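TATA-box-binding protein (Sulfolobus acidocaldarius, PDB 1MP9) probably binds the TATA box of archaeal promoters as a general transcription factor, supporting the activation of genes transcribed by RNA polymerase. Local coordinates at residues V12-N17 and V110-L115. Residues are numbered along the deposited sequence; the frame is centred on the assembly and turned at random.
Sequences VVNIEN and VASANL
An antiparallel strand pairing with a classic beta bulge joins the two repeats of the TBP saddle at the middle of its curved sheet, where strand 12-23 runs beside strand 103-114. Regular pairing covers Val-12 to Ile-15; the bond from Asn-14 N to Ser-112 O is nearly straight, at 176°. The bulge follows, with Glu-16 and Asn-17 both facing Val-110. Val-110 O accepts both amides in its carbonyl plane, Glu-16 N at 2.9 Å and Asn-17 N at 3.1 Å.

The extra residue breaks the alternation, so that Asn-17 lies on the face of Asn-14 and Ser-112, and the carboxylate of Glu-16 reaches over that same face. Its CG lies anti to the carbonyl carbon, and a bend at chi2 (-60°) folds the chain back along the strand, with CG 3.8 Å from Ser-112 N. Ser-112 holds OG in the crowded position between its backbone N and carbonyl carbon, and gives a short 2.5 Å bond from OG to the anti lone pair of Glu-16 OE2. Asn-14, with CG anti to its backbone N, sends ND2 to the same OE2 at 2.9 Å; the oxygen lies in the amide plane, yet is met from above the carboxylate. An alanine in place of Glu-16 removes this shared acceptor and would probably loosen the hold on the Ser-112 hydroxyl and the Asn-14 amide.

On the other face Val-13 CG1 approaches Ala-111 CB at 4.3 Å, and both side chains rest on Val-171 of helix 168-184. Gln-137 of the second subunit packs on Glu-16 and Ser-112, while Asn-17 ND2 bonds to Glu-134 of that subunit. Two neutral donors converging on one carboxylate oxygen would be expected to stabilise its negative charge, making an ionised Glu-16 likely in this polar cluster.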
ATOM      1  N   VAL A  12      15.775  -1.428  12.411  1.00 21.01           N
ATOM      2  CA  VAL A  12      16.619  -0.367  11.886  1.00 21.40           C
ATOM      3  C   VAL A  12      15.860   0.328  10.760  1.00 22.65           C
ATOM      4  O   VAL A  12      15.370  -0.323   9.816  1.00 21.97           O
ATOM      5  CB  VAL A  12      17.942  -0.939  11.340  1.00 21.42           C
ATOM      6  CG1 VAL A  12      18.772   0.179  10.678  1.00 22.94           C
ATOM      7  CG2 VAL A  12      18.733  -1.595  12.507  1.00 20.02           C
ATOM      8  N   VAL A  13      15.756   1.651  10.880  1.00 21.13           N
ATOM      9  CA  VAL A  13      15.043   2.465   9.920  1.00 20.89           C
ATOM     10  C   VAL A  13      16.026   3.206   9.017  1.00 21.23           C
ATOM     11  O   VAL A  13      17.017   3.735   9.498  1.00 21.02           O
ATOM     12  CB  VAL A  13      14.149   3.529  10.640  1.00 22.96           C
ATOM     13  CG1 VAL A  13      13.502   4.471   9.591  1.00 22.28           C
ATOM     14  CG2 VAL A  13      13.056   2.828  11.483  1.00 22.63           C
ATOM     15  N   ASN A  14      15.743   3.228   7.718  1.00 21.32           N
ATOM     16  CA  ASN A  14      16.573   3.941   6.760  1.00 24.29           C
ATOM     17  C   ASN A  14      15.684   4.824   5.880  1.00 22.90           C
ATOM     18  O   ASN A  14      14.693   4.338   5.327  1.00 24.23           O
ATOM     19  CB  ASN A  14      17.312   2.937   5.876  1.00 27.12           C
ATOM     20  CG  ASN A  14      18.349   3.596   5.006  1.00 32.30           C
ATOM     21  OD1 ASN A  14      19.296   4.206   5.514  1.00 37.41           O
ATOM     22  ND2 ASN A  14      18.190   3.482   3.687  1.00 34.80           N
ATOM     23  N   ILE A  15      16.013   6.107   5.747  1.00 22.12           N
ATOM     24  CA  ILE A  15      15.233   6.987   4.873  1.00 19.82           C
ATOM     25  C   ILE A  15      15.740   6.785   3.462  1.00 20.62           C
ATOM     26  O   ILE A  15      16.927   6.927   3.197  1.00 21.18           O
ATOM     27  CB  ILE A  15      15.379   8.429   5.257  1.00 20.90           C
ATOM     28  CG1 ILE A  15      14.782   8.595   6.659  1.00 24.12           C
ATOM     29  CG2 ILE A  15      14.652   9.345   4.203  1.00 20.26           C
ATOM     30  CD1 ILE A  15      14.742  10.010   7.152  1.00 29.10           C
ATOM     31  N   GLU A  16      14.842   6.403   2.566  1.00 18.60           N
ATOM     32  CA  GLU A  16      15.203   6.160   1.175  1.00 18.94           C
ATOM     33  C   GLU A  16      15.013   7.414   0.325  1.00 20.15           C
ATOM     34  O   GLU A  16      15.750   7.632  -0.620  1.00 19.77           O
ATOM     35  CB  GLU A  16      14.320   5.042   0.601  1.00 19.27           C
ATOM     36  CG  GLU A  16      14.430   3.687   1.333  1.00 21.99           C
ATOM     37  CD  GLU A  16      15.849   3.132   1.307  1.00 22.95           C
ATOM     38  OE1 GLU A  16      16.652   3.615   0.493  1.00 22.93           O
ATOM     39  OE2 GLU A  16      16.166   2.220   2.099  1.00 26.96           O
ATOM     40  N   ASN A  17      14.009   8.228   0.640  1.00 19.35           N
ATOM     41  CA  ASN A  17      13.763   9.406  -0.165  1.00 20.53           C
ATOM     42  C   ASN A  17      12.807  10.355   0.517  1.00 20.56           C
ATOM     43  O   ASN A  17      11.932   9.949   1.274  1.00 20.64           O
ATOM     44  CB  ASN A  17      13.137   9.037  -1.520  1.00 21.48           C
ATOM     45  CG  ASN A  17      13.050  10.229  -2.449  1.00 22.51           C
ATOM     46  OD1 ASN A  17      13.988  11.017  -2.518  1.00 21.99           O
ATOM     47  ND2 ASN A  17      11.948  10.359  -3.187  1.00 20.76           N
ATOM     48  N   VAL A 110       9.802   8.366   2.168  1.00 18.85           N
ATOM     49  CA  VAL A 110       9.700   6.933   1.922  1.00 19.08           C
ATOM     50  C   VAL A 110      10.875   6.352   2.687  1.00 17.22           C
ATOM     51  O   VAL A 110      12.006   6.815   2.542  1.00 18.40           O
ATOM     52  CB  VAL A 110       9.859   6.550   0.423  1.00 20.19           C
ATOM     53  CG1 VAL A 110       9.872   4.976   0.310  1.00 19.11           C
ATOM     54  CG2 VAL A 110       8.696   7.160  -0.422  1.00 18.90           C
ATOM     55  N   ALA A 111      10.623   5.370   3.530  1.00 16.45           N
ATOM     56  CA  ALA A 111      11.719   4.765   4.289  1.00 18.08           C
ATOM     57  C   ALA A 111      11.619   3.286   4.211  1.00 19.26           C
ATOM     58  O   ALA A 111      10.567   2.741   3.846  1.00 18.58           O
ATOM     59  CB  ALA A 111      11.642   5.151   5.792  1.00 19.20           C
ATOM     60  N   SER A 112      12.719   2.626   4.550  1.00 19.63           N
ATOM     61  CA  SER A 112      12.699   1.177   4.620  1.00 20.88           C
ATOM     62  C   SER A 112      13.055   0.852   6.075  1.00 20.28           C
ATOM     63  O   SER A 112      13.497   1.735   6.847  1.00 21.18           O
ATOM     64  CB  SER A 112      13.723   0.530   3.687  1.00 19.57           C
ATOM     65  OG  SER A 112      15.035   0.980   3.970  1.00 22.48           O
ATOM     66  N   ALA A 113      12.788  -0.393   6.466  1.00 18.99           N
ATOM     67  CA  ALA A 113      13.139  -0.849   7.790  1.00 19.33           C
ATOM     68  C   ALA A 113      13.459  -2.317   7.734  1.00 20.20           C
ATOM     69  O   ALA A 113      13.013  -3.039   6.824  1.00 20.27           O
ATOM     70  CB  ALA A 113      12.009  -0.623   8.776  1.00 19.34           C
ATOM     71  N   ASN A 114      14.254  -2.745   8.708  1.00 19.97           N
ATOM     72  CA  ASN A 114      14.599  -4.145   8.870  1.00 21.46           C
ATOM     73  C   ASN A 114      14.180  -4.466  10.283  1.00 19.41           C
ATOM     74  O   ASN A 114      14.793  -3.957  11.234  1.00 19.94           O
ATOM     75  CB  ASN A 114      16.092  -4.366   8.786  1.00 25.78           C
ATOM     76  CG  ASN A 114      16.468  -5.259   7.659  1.00 34.55           C
ATOM     77  OD1 ASN A 114      16.292  -4.902   6.467  1.00 38.09           O
ATOM     78  ND2 ASN A 114      16.993  -6.446   7.999  1.00 34.85           N
ATOM     79  N   LEU A 115      13.175  -5.319  10.437  1.00 14.91           N
ATOM     80  CA  LEU A 115      12.710  -5.678  11.779  1.00 17.97           C
ATOM     81  C   LEU A 115      13.632  -6.714  12.398  1.00 17.62           C
ATOM     82  O   LEU A 115      13.609  -6.900  13.592  1.00 16.63           O
ATOM     83  CB  LEU A 115      11.299  -6.259  11.740  1.00 19.32           C
ATOM     84  CG  LEU A 115      10.193  -5.310  11.284  1.00 21.98           C
ATOM     85  CD1 LEU A 115       8.869  -6.083  11.237  1.00 22.70           C
ATOM     86  CD2 LEU A 115      10.081  -4.144  12.242  1.00 20.83           C
TER